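Local structure of phenylacetate-CoA oxygenase subunit PaaB (Ralstonia eutropha JMP134, 3EGR) at residues Trp10-Arg15 with Asp42-Arg47; Gln34-Met39 with Ile53-Ser58. The protein is a subunit of phenylacetate-CoA oxygenase and probably takes part in oxidising the aromatic ring of phenylacetyl-CoA during phenylacetate breakdown. One frame throughout, in Å; residues are numbered along the deposited sequence.

Contact 1: Trp10-Arg15 with Asp42-Arg47; sequences WEVFVR and DVYTRR
Asp42 OD1 is gripped by two nitrogens of Arg47, NE at 2.6 Å and, weakly, NH2, in a salt bridge that ties Asp42 of helix 33-45 to Arg47 just beyond it, where Tyr44 and Thr45 rest on Val12 and Val14 of strand 9-15. This is the C-terminal end of a helix laid over one side of an antiparallel sheet. The guanidinium meets the carboxylate side-on, as NH2 also donates to OD2 at 3.2 Å along an almost straight line (168°). Both oxygens receive their bonds on the syn side. Arg46, with phi +52°, is the first residue to leave the helical path, and Arg47 follows with positive phi, which goes with the chain turning back.

The contact with the strand itself is apolar. Val12 CG1 stands 3.9 Å from Tyr44 CD2, and Val12 CG2 lies 4.0 Å from Tyr44 CE2, so both methyls meet the CD2-CE2 side of the ring obliquely. Val43 CG1 sits over the centre of that ring. The phenol reaches on to strand 23-29, where its OH is hydrogen-bonded to Ser27 O, which helps fix the ring. Thr45 turns its two branches to different tasks. With chi1 at 78°, OG1 turns back to bond with the carbonyl of Arg41, while the methyl CG2 is left to meet Val14 CG2 at 4.0 Å.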
ATOM      1  N   TRP A  10       4.002  10.604   3.584  1.00 22.88           N
ATOM      2  CA  TRP A  10       3.565   9.624   4.592  1.00 21.34           C
ATOM      3  C   TRP A  10       2.638  10.314   5.564  1.00 21.83           C
ATOM      4  O   TRP A  10       2.854  11.473   5.919  1.00 22.65           O
ATOM      5  CB  TRP A  10       4.761   9.056   5.367  1.00 21.53           C
ATOM      6  CG  TRP A  10       5.772   8.397   4.462  1.00 22.54           C
ATOM      7  CD1 TRP A  10       6.667   9.034   3.666  1.00 23.66           C
ATOM      8  CD2 TRP A  10       5.965   6.990   4.241  1.00 21.52           C
ATOM      9  NE1 TRP A  10       7.400   8.124   2.963  1.00 24.52           N
ATOM     10  CE2 TRP A  10       6.986   6.860   3.290  1.00 22.32           C
ATOM     11  CE3 TRP A  10       5.379   5.831   4.758  1.00 23.14           C
ATOM     12  CZ2 TRP A  10       7.440   5.616   2.836  1.00 21.17           C
ATOM     13  CZ3 TRP A  10       5.833   4.583   4.295  1.00 22.60           C
ATOM     14  CH2 TRP A  10       6.859   4.497   3.358  1.00 21.49           C
ATOM     15  N   GLU A  11       1.583   9.627   5.970  1.00 23.08           N
ATOM     16  CA  GLU A  11       0.759  10.125   7.054  1.00 24.33           C
ATOM     17  C   GLU A  11       1.221   9.472   8.350  1.00 25.14           C
ATOM     18  O   GLU A  11       1.583   8.283   8.373  1.00 25.03           O
ATOM     19  CB  GLU A  11      -0.719   9.844   6.801  1.00 26.26           C
ATOM     20  CG  GLU A  11      -1.278  10.472   5.526  1.00 25.92           C
ATOM     21  CD  GLU A  11      -1.069  11.962   5.454  1.00 26.84           C
ATOM     22  OE1 GLU A  11      -1.044  12.640   6.506  1.00 28.34           O
ATOM     23  OE2 GLU A  11      -0.945  12.468   4.329  1.00 28.30           O
ATOM     24  N   VAL A  12       1.216  10.266   9.417  1.00 24.36           N
ATOM     25  CA  VAL A  12       1.729   9.845  10.706  1.00 23.78           C
ATOM     26  C   VAL A  12       0.587   9.815  11.722  1.00 24.68           C
ATOM     27  O   VAL A  12      -0.146  10.795  11.877  1.00 26.19           O
ATOM     28  CB  VAL A  12       2.809  10.836  11.190  1.00 22.48           C
ATOM     29  CG1 VAL A  12       3.327  10.471  12.581  1.00 20.67           C
ATOM     30  CG2 VAL A  12       3.941  10.894  10.191  1.00 21.80           C
ATOM     31  N   PHE A  13       0.459   8.697  12.428  1.00 24.95           N
ATOM     32  CA  PHE A  13      -0.528   8.546  13.492  1.00 23.56           C
ATOM     33  C   PHE A  13       0.217   8.150  14.748  1.00 23.27           C
ATOM     34  O   PHE A  13       1.072   7.265  14.691  1.00 22.46           O
ATOM     35  CB  PHE A  13      -1.544   7.451  13.148  1.00 23.65           C
ATOM     36  CG  PHE A  13      -2.202   7.627  11.803  1.00 23.99           C
ATOM     37  CD1 PHE A  13      -1.557   7.239  10.642  1.00 24.40           C
ATOM     38  CD2 PHE A  13      -3.466   8.173  11.698  1.00 24.72           C
ATOM     39  CE1 PHE A  13      -2.154   7.401   9.410  1.00 24.35           C
ATOM     40  CE2 PHE A  13      -4.063   8.338  10.462  1.00 24.81           C
ATOM     41  CZ  PHE A  13      -3.403   7.954   9.323  1.00 24.57           C
ATOM     42  N   VAL A  14      -0.121   8.785  15.874  1.00 23.06           N
ATOM     43  CA  VAL A  14       0.537   8.522  17.154  1.00 22.70           C
ATOM     44  C   VAL A  14      -0.469   8.157  18.246  1.00 24.83           C
ATOM     45  O   VAL A  14      -1.560   8.723  18.312  1.00 25.63           O
ATOM     46  CB  VAL A  14       1.317   9.749  17.634  1.00 21.50           C
ATOM     47  CG1 VAL A  14       1.781   9.542  19.046  1.00 20.24           C
ATOM     48  CG2 VAL A  14       2.487  10.018  16.724  1.00 19.61           C
ATOM     49  N   ARG A  15      -0.104   7.204  19.096  1.00 26.08           N
ATOM     50  CA  ARG A  15      -0.866   6.932  20.300  1.00 26.63           C
ATOM     51  C   ARG A  15       0.034   7.181  21.478  1.00 26.53           C
ATOM     52  O   ARG A  15       1.028   6.490  21.651  1.00 26.34           O
ATOM     53  CB  ARG A  15      -1.348   5.493  20.338  1.00 27.87           C
ATOM     54  CG  ARG A  15      -2.213   5.183  21.540  1.00 28.66           C
ATOM     55  CD  ARG A  15      -2.573   3.726  21.561  1.00 30.20           C
ATOM     56  NE  ARG A  15      -1.390   2.901  21.787  1.00 31.41           N
ATOM     57  CZ  ARG A  15      -1.252   1.636  21.390  1.00 32.78           C
ATOM     58  NH1 ARG A  15      -2.224   0.994  20.742  1.00 32.08           N
ATOM     59  NH2 ARG A  15      -0.113   1.001  21.650  1.00 33.88           N
ATOM     60  N   ASP A  42      11.203  11.875  15.980  1.00 20.73           N
ATOM     61  CA  ASP A  42      11.825  13.157  16.317  1.00 20.90           C
ATOM     62  C   ASP A  42      10.877  14.345  16.175  1.00 20.48           C
ATOM     63  O   ASP A  42      10.749  15.172  17.087  1.00 19.78           O
ATOM     64  CB  ASP A  42      13.061  13.394  15.441  1.00 21.89           C
ATOM     65  CG  ASP A  42      14.253  12.586  15.890  1.00 22.79           C
ATOM     66  OD1 ASP A  42      14.188  11.965  16.959  1.00 24.67           O
ATOM     67  OD2 ASP A  42      15.261  12.563  15.174  1.00 24.92           O
ATOM     68  N   VAL A  43      10.224  14.438  15.022  1.00 20.53           N
ATOM     69  CA  VAL A  43       9.426  15.620  14.695  1.00 20.48           C
ATOM     70  C   VAL A  43       8.185  15.728  15.569  1.00 20.33           C
ATOM     71  O   VAL A  43       7.812  16.829  15.951  1.00 19.74           O
ATOM     72  CB  VAL A  43       9.021  15.643  13.186  1.00 20.42           C
ATOM     73  CG1 VAL A  43       7.856  16.585  12.948  1.00 18.61           C
ATOM     74  CG2 VAL A  43      10.225  16.038  12.325  1.00 17.71           C
ATOM     75  N   TYR A  44       7.558  14.591  15.885  1.00 20.26           N
ATOM     76  CA  TYR A  44       6.229  14.591  16.500  1.00 20.98           C
ATOM     77  C   TYR A  44       6.202  14.055  17.921  1.00 23.01           C
ATOM     78  O   TYR A  44       5.420  14.541  18.725  1.00 26.39           O
ATOM     79  CB  TYR A  44       5.209  13.803  15.654  1.00 21.40           C
ATOM     80  CG  TYR A  44       4.856  14.443  14.312  1.00 21.49           C
ATOM     81  CD1 TYR A  44       4.192  15.659  14.255  1.00 20.95           C
ATOM     82  CD2 TYR A  44       5.177  13.818  13.103  1.00 21.32           C
ATOM     83  CE1 TYR A  44       3.868  16.248  13.045  1.00 21.61           C
ATOM     84  CE2 TYR A  44       4.855  14.397  11.894  1.00 21.57           C
ATOM     85  CZ  TYR A  44       4.203  15.617  11.873  1.00 22.70           C
ATOM     86  OH  TYR A  44       3.871  16.215  10.681  1.00 24.64           O
ATOM     87  N   THR A  45       7.023  13.065  18.257  1.00 22.69           N
ATOM     88  CA  THR A  45       6.988  12.529  19.622  1.00 20.66           C
ATOM     89  C   THR A  45       8.140  13.001  20.501  1.00 20.05           C
ATOM     90  O   THR A  45       8.096  12.814  21.716  1.00 19.06           O
ATOM     91  CB  THR A  45       6.944  10.993  19.645  1.00 20.27           C
ATOM     92  OG1 THR A  45       8.246  10.463  19.380  1.00 20.96           O
ATOM     93  CG2 THR A  45       5.934  10.467  18.624  1.00 19.76           C
ATOM     94  N   ARG A  46       9.171  13.595  19.903  1.00 19.87           N
ATOM     95  CA  ARG A  46      10.361  13.981  20.659  1.00 19.78           C
ATOM     96  C   ARG A  46      10.919  12.823  21.478  1.00 20.03           C
ATOM     97  O   ARG A  46      11.381  13.017  22.592  1.00 17.12           O
ATOM     98  CB  ARG A  46      10.058  15.167  21.577  1.00 18.69           C
ATOM     99  CG  ARG A  46       9.600  16.371  20.820  1.00 18.56           C
ATOM    100  CD  ARG A  46       9.247  17.496  21.727  1.00 17.67           C
ATOM    101  NE  ARG A  46       8.691  18.596  20.960  1.00 17.74           N
ATOM    102  CZ  ARG A  46       8.371  19.786  21.462  1.00 19.53           C
ATOM    103  NH1 ARG A  46       8.535  20.059  22.756  1.00 19.72           N
ATOM    104  NH2 ARG A  46       7.880  20.716  20.656  1.00 20.91           N
ATOM    105  N   ARG A  47      10.865  11.621  20.911  1.00 22.03           N
ATOM    106  CA  ARG A  47      11.413  10.408  21.545  1.00 23.95           C
ATOM    107  C   ARG A  47      10.826  10.013  22.908  1.00 24.41           C
ATOM    108  O   ARG A  47      11.444   9.258  23.630  1.00 23.76           O
ATOM    109  CB  ARG A  47      12.950  10.486  21.608  1.00 24.95           C
ATOM    110  CG  ARG A  47      13.570  10.582  20.226  1.00 26.74           C
ATOM    111  CD  ARG A  47      15.060  10.431  20.208  1.00 27.60           C
ATOM    112  NE  ARG A  47      15.578  10.846  18.906  1.00 29.07           N
ATOM    113  CZ  ARG A  47      16.751  10.475  18.388  1.00 30.71           C
ATOM    114  NH1 ARG A  47      17.582   9.692  19.056  1.00 31.85           N
ATOM    115  NH2 ARG A  47      17.111  10.906  17.185  1.00 31.52           N
TER

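Contact 2: Gln34-Met39 with Ile53-Ser58; sequences QQALHM and IWVVPS. With SCN (thiocyanate ion), chain C.
Helix 33-45 packs on strand 52-57 here through a buried contact of apolar side chains near the middle of the subunit. The segment axes approach to 8.4 Å, with their N-to-C directions 136° apart, so the helix runs aslant and roughly against the strand. Four residues make the contact: Ala36 and Leu37 on the helix, Ile53 and Val55 on the strand. Val55 CG1 lies against the peptide link that follows Ala36, 3.9 Å from Ala36 C. With chi1 at -65° this methyl is anti to the carbonyl carbon of Val55, leaving CG2 between the backbone N and that carbon, where Val55 CG2 meets Leu37 CG at 4.0 Å. Ala36 offers its CB, which lies 4.0 Å from Val55 CG1.

Leu37 is the longer arm. Its CD2 reaches down to Ile53, 3.9 Å from CB and 3.7 Å from the backbone O of that residue, the two side chains sliding past each other in opposite directions. Ile53 also touches Ala40 and Thr45 further along the helix, and Trp10 of the central strand borders Ala36. On its outer edge the strand pairs, at Trp54 and Val55, with an antiparallel strand of a second subunit, while Leu37 packs on Ala63 of that subunit. The arrangement is a two-layer alpha+beta one, a helix on an antiparallel sheet that continues into a neighbouring chain.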
ATOM      1  N   GLN A  34      10.952   3.136   7.291  1.00 20.93           N
ATOM      2  CA  GLN A  34      11.819   3.217   8.462  1.00 20.96           C
ATOM      3  C   GLN A  34      12.359   4.622   8.681  1.00 20.23           C
ATOM      4  O   GLN A  34      12.491   5.054   9.822  1.00 18.72           O
ATOM      5  CB  GLN A  34      12.927   2.179   8.392  1.00 21.35           C
ATOM      6  CG  GLN A  34      12.399   0.751   8.546  1.00 24.06           C
ATOM      7  CD  GLN A  34      11.702   0.499   9.894  1.00 27.64           C
ATOM      8  OE1 GLN A  34      12.256   0.787  10.963  1.00 30.25           O
ATOM      9  NE2 GLN A  34      10.487  -0.047   9.844  1.00 29.29           N
ATOM     10  N   GLN A  35      12.643   5.340   7.601  1.00 21.49           N
ATOM     11  CA  GLN A  35      13.067   6.733   7.726  1.00 22.52           C
ATOM     12  C   GLN A  35      11.892   7.598   8.174  1.00 22.31           C
ATOM     13  O   GLN A  35      12.079   8.538   8.961  1.00 23.90           O
ATOM     14  CB  GLN A  35      13.678   7.259   6.425  1.00 23.98           C
ATOM     15  CG  GLN A  35      14.194   8.678   6.541  1.00 25.43           C
ATOM     16  CD  GLN A  35      14.621   9.309   5.224  1.00 27.26           C
ATOM     17  OE1 GLN A  35      13.974   9.145   4.187  1.00 28.88           O
ATOM     18  NE2 GLN A  35      15.715  10.067   5.270  1.00 29.06           N
ATOM     19  N   ALA A  36      10.688   7.278   7.704  1.00 20.97           N
ATOM     20  CA  ALA A  36       9.490   8.011   8.126  1.00 19.83           C
ATOM     21  C   ALA A  36       9.248   7.845   9.632  1.00 20.82           C
ATOM     22  O   ALA A  36       8.954   8.802  10.343  1.00 21.54           O
ATOM     23  CB  ALA A  36       8.297   7.554   7.339  1.00 18.23           C
ATOM     24  N   LEU A  37       9.399   6.625  10.121  1.00 22.82           N
ATOM     25  CA  LEU A  37       9.287   6.351  11.561  1.00 22.92           C
ATOM     26  C   LEU A  37      10.296   7.158  12.363  1.00 21.72           C
ATOM     27  O   LEU A  37       9.932   7.847  13.304  1.00 21.07           O
ATOM     28  CB  LEU A  37       9.517   4.860  11.849  1.00 21.68           C
ATOM     29  CG  LEU A  37       8.298   3.962  11.868  1.00 21.00           C
ATOM     30  CD1 LEU A  37       8.765   2.533  12.058  1.00 19.87           C
ATOM     31  CD2 LEU A  37       7.325   4.401  12.966  1.00 20.28           C
ATOM     32  N   HIS A  38      11.563   7.047  11.978  1.00 22.18           N
ATOM     33  CA  HIS A  38      12.643   7.787  12.622  1.00 23.60           C
ATOM     34  C   HIS A  38      12.338   9.292  12.655  1.00 22.98           C
ATOM     35  O   HIS A  38      12.448   9.919  13.704  1.00 22.96           O
ATOM     36  CB  HIS A  38      13.972   7.492  11.917  1.00 24.97           C
ATOM     37  CG  HIS A  38      15.143   8.254  12.469  1.00 30.01           C
ATOM     38  ND1 HIS A  38      15.892   7.806  13.542  1.00 31.28           N
ATOM     39  CD2 HIS A  38      15.710   9.425  12.079  1.00 31.24           C
ATOM     40  CE1 HIS A  38      16.867   8.666  13.784  1.00 31.07           C
ATOM     41  NE2 HIS A  38      16.777   9.658  12.912  1.00 31.95           N
HETATM   42  N   MSE A  39      11.937   9.856  11.513  1.00 23.02           N
HETATM   43  CA  MSE A  39      11.602  11.287  11.425  1.00 22.15           C
HETATM   44  C   MSE A  39      10.399  11.645  12.292  1.00 20.67           C
HETATM   45  O   MSE A  39      10.408  12.681  12.959  1.00 21.52           O
HETATM   46  CB  MSE A  39      11.300  11.716   9.975  1.00 21.98           C
HETATM   47  CG  MSE A  39      12.510  11.832   9.074  1.00 22.17           C
HETATM   48 SE   MSE A  39      12.073  12.277   7.214  0.75 19.76          SE
HETATM   49  CE  MSE A  39      11.250  14.005   7.451  1.00 15.38           C
ATOM     50  N   ILE A  53       3.968   4.854  17.267  1.00 20.59           N
ATOM     51  CA  ILE A  53       3.885   5.587  16.002  1.00 20.21           C
ATOM     52  C   ILE A  53       3.526   4.664  14.829  1.00 19.30           C
ATOM     53  O   ILE A  53       4.126   3.612  14.645  1.00 18.41           O
ATOM     54  CB  ILE A  53       5.232   6.308  15.659  1.00 20.90           C
ATOM     55  CG1 ILE A  53       5.808   7.007  16.897  1.00 22.39           C
ATOM     56  CG2 ILE A  53       5.043   7.314  14.504  1.00 18.10           C
ATOM     57  CD1 ILE A  53       7.193   7.640  16.666  1.00 22.46           C
ATOM     58  N   TRP A  54       2.548   5.077  14.031  1.00 20.50           N
ATOM     59  CA  TRP A  54       2.229   4.425  12.759  1.00 20.26           C
ATOM     60  C   TRP A  54       2.493   5.386  11.610  1.00 20.75           C
ATOM     61  O   TRP A  54       2.031   6.539  11.641  1.00 21.33           O
ATOM     62  CB  TRP A  54       0.757   4.028  12.689  1.00 19.50           C
ATOM     63  CG  TRP A  54       0.340   2.898  13.561  1.00 19.24           C
ATOM     64  CD1 TRP A  54       1.142   2.127  14.348  1.00 20.32           C
ATOM     65  CD2 TRP A  54      -0.985   2.370  13.695  1.00 19.16           C
ATOM     66  NE1 TRP A  54       0.395   1.159  14.980  1.00 21.42           N
ATOM     67  CE2 TRP A  54      -0.914   1.286  14.595  1.00 19.86           C
ATOM     68  CE3 TRP A  54      -2.228   2.709  13.143  1.00 19.62           C
ATOM     69  CZ2 TRP A  54      -2.036   0.544  14.966  1.00 18.52           C
ATOM     70  CZ3 TRP A  54      -3.349   1.963  13.506  1.00 19.23           C
ATOM     71  CH2 TRP A  54      -3.243   0.899  14.417  1.00 19.39           C
ATOM     72  N   VAL A  55       3.218   4.907  10.600  1.00 20.55           N
ATOM     73  CA  VAL A  55       3.385   5.638   9.358  1.00 20.28           C
ATOM     74  C   VAL A  55       2.752   4.852   8.214  1.00 22.66           C
ATOM     75  O   VAL A  55       2.796   3.613   8.173  1.00 24.09           O
ATOM     76  CB  VAL A  55       4.877   5.963   9.041  1.00 19.88           C
ATOM     77  CG1 VAL A  55       5.448   6.916  10.093  1.00 18.28           C
ATOM     78  CG2 VAL A  55       5.729   4.687   8.883  1.00 19.35           C
ATOM     79  N   VAL A  56       2.165   5.601   7.286  1.00 24.03           N
ATOM     80  CA  VAL A  56       1.430   5.051   6.153  1.00 23.77           C
ATOM     81  C   VAL A  56       1.692   5.930   4.943  1.00 24.05           C
ATOM     82  O   VAL A  56       1.526   7.159   5.018  1.00 23.37           O
ATOM     83  CB  VAL A  56      -0.084   5.071   6.413  1.00 23.55           C
ATOM     84  CG1 VAL A  56      -0.795   4.302   5.353  1.00 23.94           C
ATOM     85  CG2 VAL A  56      -0.377   4.512   7.790  1.00 24.17           C
ATOM     86  N   PRO A  57       2.119   5.322   3.823  1.00 24.21           N
ATOM     87  CA  PRO A  57       2.228   6.129   2.626  1.00 23.83           C
ATOM     88  C   PRO A  57       0.851   6.654   2.265  1.00 23.05           C
ATOM     89  O   PRO A  57      -0.122   5.896   2.336  1.00 22.75           O
ATOM     90  CB  PRO A  57       2.737   5.141   1.565  1.00 24.91           C
ATOM     91  CG  PRO A  57       2.607   3.815   2.128  1.00 23.90           C
ATOM     92  CD  PRO A  57       2.516   3.923   3.599  1.00 24.18           C
ATOM     93  N   SER A  58       0.788   7.940   1.917  0.50 22.37           N
ATOM     94  CA  SER A  58      -0.446   8.608   1.504  0.50 22.71           C
ATOM     95  C   SER A  58      -1.268   7.813   0.490  0.50 22.52           C
ATOM     96  O   SER A  58      -2.488   7.715   0.605  0.50 24.04           O
ATOM     97  CB  SER A  58      -0.117   9.979   0.903  0.50 24.11           C
ATOM     98  OG  SER A  58       0.206  10.926   1.906  0.50 25.39           O
TER
HETATM   99  S   SCN C  96      -5.630  11.238   1.868  1.00 69.85           S
HETATM  100  C   SCN C  96      -4.142  11.884   2.659  1.00 64.03           C
HETATM  101  N   SCN C  96      -2.836  11.826   2.771  1.00 64.28           N

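Contacts 1 and 2 lie side by side, their centres about 8 Å apart, and both use helix 33-45: contact 2 its earlier turns, contact 1 its C-terminal end. Their segments alternate along the chain, in the order 10-15, 34-39, 42-47 and 53-58. Strands 9-15 and 52-57 are antiparallel neighbours, probably joined by hydrogen bonds from Glu11 N to Val56 O (2.6 Å) and from Trp54 N to Phe13 O (2.7 Å). Across the two contacts the helix meets the central strand and strand 52-57, and it touches strand 23-29 as well. Both lie near the centre of the chain, contact 2 buried and contact 1 partly so, and strand 52-57 carries the sheet onward into a second subunit.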